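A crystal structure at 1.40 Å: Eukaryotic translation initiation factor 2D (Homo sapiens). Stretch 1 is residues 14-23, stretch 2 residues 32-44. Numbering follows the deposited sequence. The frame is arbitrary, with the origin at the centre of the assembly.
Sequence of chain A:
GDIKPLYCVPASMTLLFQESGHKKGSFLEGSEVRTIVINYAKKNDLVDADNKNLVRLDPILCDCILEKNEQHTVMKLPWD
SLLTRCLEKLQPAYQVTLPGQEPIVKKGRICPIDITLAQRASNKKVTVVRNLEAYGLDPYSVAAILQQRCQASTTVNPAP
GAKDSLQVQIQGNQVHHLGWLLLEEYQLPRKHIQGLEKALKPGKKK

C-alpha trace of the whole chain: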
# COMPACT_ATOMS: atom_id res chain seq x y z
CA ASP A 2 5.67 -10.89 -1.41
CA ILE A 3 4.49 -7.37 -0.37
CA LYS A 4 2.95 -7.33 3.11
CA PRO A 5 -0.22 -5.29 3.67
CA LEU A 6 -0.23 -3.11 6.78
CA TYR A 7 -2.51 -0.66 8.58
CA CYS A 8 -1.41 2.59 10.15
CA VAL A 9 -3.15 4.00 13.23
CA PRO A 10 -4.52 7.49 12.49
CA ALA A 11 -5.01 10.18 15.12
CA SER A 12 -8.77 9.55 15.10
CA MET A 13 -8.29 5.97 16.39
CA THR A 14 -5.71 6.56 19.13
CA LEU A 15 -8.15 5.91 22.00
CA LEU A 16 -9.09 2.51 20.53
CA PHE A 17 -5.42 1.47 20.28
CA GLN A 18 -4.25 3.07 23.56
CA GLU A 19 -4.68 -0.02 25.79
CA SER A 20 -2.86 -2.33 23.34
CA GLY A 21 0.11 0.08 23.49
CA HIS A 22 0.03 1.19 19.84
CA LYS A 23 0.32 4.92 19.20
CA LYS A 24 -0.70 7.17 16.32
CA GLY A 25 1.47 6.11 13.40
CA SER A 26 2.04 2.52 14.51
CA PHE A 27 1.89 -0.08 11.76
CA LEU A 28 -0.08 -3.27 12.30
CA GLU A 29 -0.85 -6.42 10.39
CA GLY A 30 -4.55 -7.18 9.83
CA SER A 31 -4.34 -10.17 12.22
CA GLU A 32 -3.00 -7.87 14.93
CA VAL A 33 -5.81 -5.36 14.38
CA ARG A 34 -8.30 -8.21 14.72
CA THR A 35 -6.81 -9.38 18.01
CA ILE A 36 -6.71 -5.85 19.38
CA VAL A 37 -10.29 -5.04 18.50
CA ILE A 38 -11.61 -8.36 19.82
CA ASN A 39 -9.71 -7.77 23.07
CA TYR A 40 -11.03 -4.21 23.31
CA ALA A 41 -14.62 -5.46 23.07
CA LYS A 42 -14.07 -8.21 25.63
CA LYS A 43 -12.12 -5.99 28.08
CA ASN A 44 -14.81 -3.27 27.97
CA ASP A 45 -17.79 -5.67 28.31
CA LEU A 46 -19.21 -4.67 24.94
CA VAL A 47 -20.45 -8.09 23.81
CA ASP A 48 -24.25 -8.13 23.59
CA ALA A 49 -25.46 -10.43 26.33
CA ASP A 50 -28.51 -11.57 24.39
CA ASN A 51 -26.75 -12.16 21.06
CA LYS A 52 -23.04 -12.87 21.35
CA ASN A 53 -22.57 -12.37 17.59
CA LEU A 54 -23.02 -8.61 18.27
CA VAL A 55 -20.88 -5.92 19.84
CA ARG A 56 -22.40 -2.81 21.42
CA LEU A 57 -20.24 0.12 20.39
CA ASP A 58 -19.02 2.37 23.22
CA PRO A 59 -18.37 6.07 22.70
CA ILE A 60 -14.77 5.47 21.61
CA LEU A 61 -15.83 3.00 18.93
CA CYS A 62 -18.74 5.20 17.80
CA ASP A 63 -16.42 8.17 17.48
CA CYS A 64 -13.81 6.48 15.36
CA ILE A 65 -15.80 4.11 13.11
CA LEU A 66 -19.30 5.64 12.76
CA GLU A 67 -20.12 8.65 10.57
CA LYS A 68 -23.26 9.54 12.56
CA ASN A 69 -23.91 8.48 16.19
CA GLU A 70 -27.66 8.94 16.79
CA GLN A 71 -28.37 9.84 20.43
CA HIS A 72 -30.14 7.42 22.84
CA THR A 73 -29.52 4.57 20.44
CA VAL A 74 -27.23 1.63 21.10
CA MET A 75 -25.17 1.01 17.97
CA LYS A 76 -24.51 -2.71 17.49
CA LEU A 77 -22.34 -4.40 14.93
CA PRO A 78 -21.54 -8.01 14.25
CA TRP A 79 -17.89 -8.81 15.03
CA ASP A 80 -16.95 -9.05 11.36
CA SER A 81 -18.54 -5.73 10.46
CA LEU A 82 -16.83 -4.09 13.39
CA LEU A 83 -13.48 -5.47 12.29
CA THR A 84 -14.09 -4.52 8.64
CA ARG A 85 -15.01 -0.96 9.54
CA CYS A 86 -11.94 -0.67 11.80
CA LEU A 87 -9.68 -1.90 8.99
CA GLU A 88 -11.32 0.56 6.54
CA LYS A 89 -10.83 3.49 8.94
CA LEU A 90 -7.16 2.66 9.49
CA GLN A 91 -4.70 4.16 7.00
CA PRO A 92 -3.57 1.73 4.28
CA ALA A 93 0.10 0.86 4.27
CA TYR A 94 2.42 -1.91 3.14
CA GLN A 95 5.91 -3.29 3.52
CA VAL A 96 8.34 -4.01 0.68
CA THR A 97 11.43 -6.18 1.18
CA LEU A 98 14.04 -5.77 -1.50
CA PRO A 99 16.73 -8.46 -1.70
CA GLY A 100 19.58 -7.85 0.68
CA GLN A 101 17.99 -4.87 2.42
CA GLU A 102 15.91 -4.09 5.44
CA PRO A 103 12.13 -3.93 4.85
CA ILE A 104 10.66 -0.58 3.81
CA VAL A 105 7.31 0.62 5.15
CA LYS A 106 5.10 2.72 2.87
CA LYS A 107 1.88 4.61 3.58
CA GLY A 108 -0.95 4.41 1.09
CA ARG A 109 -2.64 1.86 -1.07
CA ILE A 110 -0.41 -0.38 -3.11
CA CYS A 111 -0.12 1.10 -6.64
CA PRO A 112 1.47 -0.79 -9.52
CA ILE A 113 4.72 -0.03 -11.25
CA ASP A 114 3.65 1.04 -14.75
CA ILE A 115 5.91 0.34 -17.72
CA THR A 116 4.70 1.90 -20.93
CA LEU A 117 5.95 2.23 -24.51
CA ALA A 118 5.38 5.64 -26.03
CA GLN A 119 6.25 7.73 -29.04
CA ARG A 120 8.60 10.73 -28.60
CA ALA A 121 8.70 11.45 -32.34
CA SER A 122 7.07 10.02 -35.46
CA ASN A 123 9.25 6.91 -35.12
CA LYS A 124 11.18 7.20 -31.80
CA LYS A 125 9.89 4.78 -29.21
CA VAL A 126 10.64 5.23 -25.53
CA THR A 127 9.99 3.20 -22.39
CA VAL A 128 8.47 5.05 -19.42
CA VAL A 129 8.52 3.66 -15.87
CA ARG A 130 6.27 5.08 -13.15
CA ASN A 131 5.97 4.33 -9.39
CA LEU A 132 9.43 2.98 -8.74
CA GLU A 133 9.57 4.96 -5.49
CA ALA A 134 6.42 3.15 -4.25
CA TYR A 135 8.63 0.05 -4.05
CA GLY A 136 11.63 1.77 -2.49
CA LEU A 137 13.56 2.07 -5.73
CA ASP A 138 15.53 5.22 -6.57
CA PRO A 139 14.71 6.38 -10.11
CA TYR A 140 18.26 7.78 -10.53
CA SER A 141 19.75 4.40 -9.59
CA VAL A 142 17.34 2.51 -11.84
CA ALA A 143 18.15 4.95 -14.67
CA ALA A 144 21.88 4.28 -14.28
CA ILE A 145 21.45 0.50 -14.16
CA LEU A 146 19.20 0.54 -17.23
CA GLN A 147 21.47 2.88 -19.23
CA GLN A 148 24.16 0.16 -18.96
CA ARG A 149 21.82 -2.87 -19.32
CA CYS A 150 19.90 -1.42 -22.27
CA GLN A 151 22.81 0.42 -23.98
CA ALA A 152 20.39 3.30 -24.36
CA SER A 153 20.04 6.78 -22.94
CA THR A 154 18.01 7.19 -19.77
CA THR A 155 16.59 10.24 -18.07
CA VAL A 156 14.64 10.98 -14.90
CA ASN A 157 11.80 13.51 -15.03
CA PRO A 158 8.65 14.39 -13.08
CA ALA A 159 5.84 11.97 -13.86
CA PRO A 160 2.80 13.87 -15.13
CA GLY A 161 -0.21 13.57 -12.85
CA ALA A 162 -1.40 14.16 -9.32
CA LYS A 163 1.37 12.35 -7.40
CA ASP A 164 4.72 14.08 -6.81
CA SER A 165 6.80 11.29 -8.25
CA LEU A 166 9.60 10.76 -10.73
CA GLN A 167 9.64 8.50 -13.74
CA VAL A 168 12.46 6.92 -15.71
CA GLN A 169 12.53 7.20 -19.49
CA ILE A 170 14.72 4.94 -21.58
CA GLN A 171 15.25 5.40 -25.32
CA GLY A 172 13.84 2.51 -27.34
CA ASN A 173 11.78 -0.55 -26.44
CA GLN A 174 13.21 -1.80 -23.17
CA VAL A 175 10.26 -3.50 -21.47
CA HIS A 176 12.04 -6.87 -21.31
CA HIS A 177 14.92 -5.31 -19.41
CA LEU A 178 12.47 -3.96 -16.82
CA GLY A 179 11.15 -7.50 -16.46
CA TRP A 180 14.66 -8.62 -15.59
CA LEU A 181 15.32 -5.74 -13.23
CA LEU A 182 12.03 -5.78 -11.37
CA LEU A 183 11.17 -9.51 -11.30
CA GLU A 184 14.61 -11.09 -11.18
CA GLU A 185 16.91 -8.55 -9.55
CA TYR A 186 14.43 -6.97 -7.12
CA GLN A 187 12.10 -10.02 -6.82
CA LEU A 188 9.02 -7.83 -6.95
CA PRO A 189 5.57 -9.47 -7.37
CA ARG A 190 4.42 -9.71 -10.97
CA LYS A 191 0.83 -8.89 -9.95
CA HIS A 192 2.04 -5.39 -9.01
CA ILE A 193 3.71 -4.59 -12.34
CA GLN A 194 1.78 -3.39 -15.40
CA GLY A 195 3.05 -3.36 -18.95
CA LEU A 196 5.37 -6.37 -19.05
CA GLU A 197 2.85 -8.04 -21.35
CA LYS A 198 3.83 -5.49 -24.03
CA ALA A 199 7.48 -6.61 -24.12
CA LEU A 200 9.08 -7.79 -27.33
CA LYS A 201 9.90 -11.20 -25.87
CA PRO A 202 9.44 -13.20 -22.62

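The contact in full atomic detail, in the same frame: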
# COMPACT_ATOMS: atom_id res chain seq x y z
N THR A 14 -6.69 6.76 18.06
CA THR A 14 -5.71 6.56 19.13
C THR A 14 -6.31 5.99 20.41
O THR A 14 -5.70 5.13 21.04
CB THR A 14 -4.91 7.85 19.42
OG1 THR A 14 -5.80 8.94 19.62
CG2 THR A 14 -4.02 8.16 18.26
N LEU A 15 -7.51 6.42 20.78
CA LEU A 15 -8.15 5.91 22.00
C LEU A 15 -8.48 4.43 21.92
O LEU A 15 -8.41 3.72 22.92
CB LEU A 15 -9.38 6.73 22.39
CG LEU A 15 -9.13 8.21 22.71
CD1 LEU A 15 -10.43 8.95 23.03
CD2 LEU A 15 -8.13 8.33 23.86
N LEU A 16 -8.83 3.95 20.72
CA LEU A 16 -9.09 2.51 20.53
C LEU A 16 -7.82 1.71 20.76
O LEU A 16 -7.86 0.66 21.40
CB LEU A 16 -9.64 2.24 19.13
CG LEU A 16 -9.84 0.79 18.68
CD1 LEU A 16 -10.76 0.06 19.65
CD2 LEU A 16 -10.42 0.77 17.27
N PHE A 17 -6.69 2.20 20.25
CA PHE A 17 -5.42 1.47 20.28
C PHE A 17 -4.57 1.69 21.52
O PHE A 17 -3.55 1.01 21.70
CB PHE A 17 -4.64 1.75 18.99
CG PHE A 17 -5.23 1.05 17.82
CD1 PHE A 17 -4.93 -0.28 17.57
CD2 PHE A 17 -6.17 1.68 17.02
CE1 PHE A 17 -5.53 -0.96 16.55
CE2 PHE A 17 -6.77 1.00 15.98
CZ PHE A 17 -6.46 -0.32 15.74
N GLN A 18 -5.00 2.63 22.37
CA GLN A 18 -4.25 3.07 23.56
C GLN A 18 -3.91 1.93 24.50
O GLN A 18 -2.76 1.82 24.94
CB GLN A 18 -5.06 4.15 24.31
CG GLN A 18 -4.33 4.85 25.43
CD GLN A 18 -4.98 6.17 25.82
OE1 GLN A 18 -4.32 7.20 25.85
NE2 GLN A 18 -6.26 6.13 26.11
N GLU A 19 -4.90 1.08 24.82
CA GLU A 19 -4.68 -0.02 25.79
C GLU A 19 -3.70 -1.07 25.28
O GLU A 19 -2.89 -1.59 26.06
CB GLU A 19 -6.01 -0.70 26.17
CG GLU A 19 -5.92 -1.97 27.02
CD GLU A 19 -5.19 -1.78 28.34
OE1 GLU A 19 -5.23 -0.66 28.90
OE2 GLU A 19 -4.58 -2.76 28.82
N SER A 20 -3.77 -1.36 23.98
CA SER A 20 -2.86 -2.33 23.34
C SER A 20 -1.43 -1.82 23.22
O SER A 20 -0.55 -2.58 22.85
CB SER A 20 -3.38 -2.71 21.95
OG SER A 20 -3.21 -1.64 21.05
N GLY A 21 -1.21 -0.53 23.48
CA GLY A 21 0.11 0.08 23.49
C GLY A 21 0.59 0.54 22.13
O GLY A 21 1.79 0.65 21.93
N HIS A 22 -0.35 0.83 21.21
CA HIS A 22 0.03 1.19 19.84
C HIS A 22 -0.42 2.63 19.61
O HIS A 22 -1.59 2.95 19.73
CB HIS A 22 -0.69 0.24 18.87
CG HIS A 22 -0.11 -1.13 18.87
ND1 HIS A 22 -0.76 -2.21 19.43
CD2 HIS A 22 1.10 -1.58 18.46
CE1 HIS A 22 0.01 -3.28 19.32
NE2 HIS A 22 1.14 -2.93 18.74
N LYS A 23 0.54 3.48 19.30
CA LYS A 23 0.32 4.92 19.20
C LYS A 23 -0.10 5.32 17.79
O LYS A 23 -0.06 4.51 16.85
CB LYS A 23 1.59 5.68 19.61
CG LYS A 23 2.84 5.39 18.76
CD LYS A 23 4.00 6.29 19.17
CE LYS A 23 5.26 5.97 18.39
NZ LYS A 23 5.83 4.63 18.74
N GLU A 32 -3.22 -8.58 13.69
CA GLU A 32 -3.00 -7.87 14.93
C GLU A 32 -4.16 -6.93 15.23
O GLU A 32 -4.60 -6.83 16.38
CB GLU A 32 -1.69 -7.06 14.88
CG GLU A 32 -0.46 -7.90 14.74
CD GLU A 32 0.80 -7.07 14.67
OE1 GLU A 32 0.96 -6.32 13.68
OE2 GLU A 32 1.63 -7.17 15.60
N VAL A 33 -4.64 -6.23 14.21
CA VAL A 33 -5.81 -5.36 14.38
C VAL A 33 -7.00 -6.17 14.91
O VAL A 33 -7.70 -5.74 15.85
CB VAL A 33 -6.21 -4.64 13.07
CG1 VAL A 33 -7.49 -3.82 13.28
CG2 VAL A 33 -5.07 -3.75 12.58
N ARG A 34 -7.20 -7.35 14.33
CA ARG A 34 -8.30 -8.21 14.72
C ARG A 34 -8.20 -8.60 16.19
O ARG A 34 -9.17 -8.47 16.94
CB ARG A 34 -8.39 -9.43 13.79
CG ARG A 34 -8.87 -9.05 12.38
CD ARG A 34 -8.81 -10.24 11.41
NE ARG A 34 -9.10 -9.85 10.02
CZ ARG A 34 -10.32 -9.60 9.53
NH1 ARG A 34 -10.44 -9.24 8.25
NH2 ARG A 34 -11.41 -9.71 10.28
N THR A 35 -7.03 -9.04 16.61
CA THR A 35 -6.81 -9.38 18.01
C THR A 35 -7.07 -8.20 18.93
O THR A 35 -7.73 -8.33 19.98
CB THR A 35 -5.37 -9.90 18.20
OG1 THR A 35 -5.23 -11.10 17.43
CG2 THR A 35 -5.05 -10.17 19.64
N ILE A 36 -6.56 -7.04 18.55
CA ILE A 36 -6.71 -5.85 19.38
C ILE A 36 -8.17 -5.45 19.55
O ILE A 36 -8.62 -5.12 20.66
CB ILE A 36 -5.89 -4.68 18.80
CG1 ILE A 36 -4.41 -4.96 19.00
CG2 ILE A 36 -6.27 -3.35 19.42
CD1 ILE A 36 -3.51 -4.16 18.09
N VAL A 37 -8.90 -5.46 18.45
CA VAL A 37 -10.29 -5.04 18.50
C VAL A 37 -11.14 -6.04 19.27
O VAL A 37 -12.03 -5.64 20.06
CB VAL A 37 -10.83 -4.76 17.09
CG1 VAL A 37 -12.33 -4.52 17.10
CG2 VAL A 37 -10.11 -3.56 16.48
N ILE A 38 -10.90 -7.34 19.06
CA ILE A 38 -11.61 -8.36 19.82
C ILE A 38 -11.34 -8.17 21.31
O ILE A 38 -12.26 -8.21 22.12
CB ILE A 38 -11.28 -9.77 19.31
CG1 ILE A 38 -11.92 -9.97 17.92
CG2 ILE A 38 -11.81 -10.84 20.27
CD1 ILE A 38 -11.42 -11.18 17.17
N ASN A 39 -10.07 -7.97 21.66
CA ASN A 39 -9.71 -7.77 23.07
C ASN A 39 -10.33 -6.51 23.65
O ASN A 39 -10.77 -6.51 24.81
CB ASN A 39 -8.21 -7.73 23.25
CG ASN A 39 -7.57 -9.09 23.09
OD1 ASN A 39 -8.23 -10.12 23.16
ND2 ASN A 39 -6.26 -9.10 22.86
N TYR A 40 -10.41 -5.45 22.85
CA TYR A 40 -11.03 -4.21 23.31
C TYR A 40 -12.50 -4.48 23.68
O TYR A 40 -12.98 -4.08 24.76
CB TYR A 40 -10.90 -3.10 22.25
CG TYR A 40 -11.50 -1.80 22.70
CD1 TYR A 40 -12.87 -1.52 22.53
CD2 TYR A 40 -10.71 -0.83 23.30
CE1 TYR A 40 -13.42 -0.33 22.98
CE2 TYR A 40 -11.24 0.37 23.74
CZ TYR A 40 -12.60 0.61 23.59
OH TYR A 40 -13.10 1.80 24.05
N ALA A 41 -13.22 -5.17 22.80
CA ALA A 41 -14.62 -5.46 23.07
C ALA A 41 -14.81 -6.31 24.32
O ALA A 41 -15.70 -6.04 25.13
CB ALA A 41 -15.25 -6.13 21.87
N LYS A 42 -13.96 -7.31 24.48
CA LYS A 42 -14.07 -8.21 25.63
C LYS A 42 -13.71 -7.47 26.93
O LYS A 42 -14.45 -7.55 27.94
CB LYS A 42 -13.20 -9.45 25.41
CG LYS A 42 -13.77 -10.38 24.34
CD LYS A 42 -12.80 -11.46 23.86
CE LYS A 42 -12.54 -12.53 24.86
NZ LYS A 42 -11.62 -13.54 24.25
N LYS A 43 -12.59 -6.74 26.91
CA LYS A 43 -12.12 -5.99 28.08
C LYS A 43 -13.13 -4.95 28.57
O LYS A 43 -13.24 -4.70 29.77
CB LYS A 43 -10.76 -5.31 27.79
CG LYS A 43 -10.17 -4.51 28.94
CD LYS A 43 -8.96 -3.70 28.52
CE LYS A 43 -8.70 -2.55 29.49
NZ LYS A 43 -8.55 -3.03 30.90
N ASN A 44 -13.87 -4.35 27.63
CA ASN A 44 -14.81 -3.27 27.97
C ASN A 44 -16.27 -3.74 28.08
O ASN A 44 -17.17 -2.91 28.16
CB ASN A 44 -14.64 -2.12 26.98
CG ASN A 44 -13.30 -1.43 27.15
OD1 ASN A 44 -13.07 -0.72 28.14
ND2 ASN A 44 -12.38 -1.67 26.22
O HOH W 1 2.68 -4.93 17.00

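No direct hydrogen bond crosses between the two stretches; the 475 Å² they bury, both sides summed, is chiefly a matter of apolar fit. Ile36 is the main bump. Its CA-to-CB bond points toward stretch 1, and its side chain enters a pocket lined by Phe17, Ser20 and His22: Ile36 CG2 lies 3.8 Å from Phe17 CE1, Ile36 CG1 3.9 Å from Ser20 CB, and Ile36 CD1 3.6 Å from His22 ND1. The pocket wall is braced internally, since Ser20 OG donates to Phe17 O (2.7 Å) and accepts from His22 ND1 (3.0 Å).

Leu16 is the answering bump. Its CA-to-CB bond runs sideways, but the t, p rotamer brings its end nearer the helix. Leu16 CD1 sits over one face of the Tyr40 ring, 3.8 Å from the centroid and 17° off the normal, which supports a CH-pi contact; Leu16 CD2 reaches Val37 CG2 at 4.4 Å. Phe17 starts away, yet its ring returns, with Phe17 CZ 4.4 Å from Val33 CG1, which lies at the ring edge.

Polar groups flank this packing. Glu19 CG meets Lys43 CE at 3.8 Å, but Glu19 OE2 and Lys43 NZ, 4.5 Å apart, remain beyond a salt bridge. A water bridges His22 NE2 (3.1 Å from its O) and Glu32 OE2, to which it donates (2.8 Å).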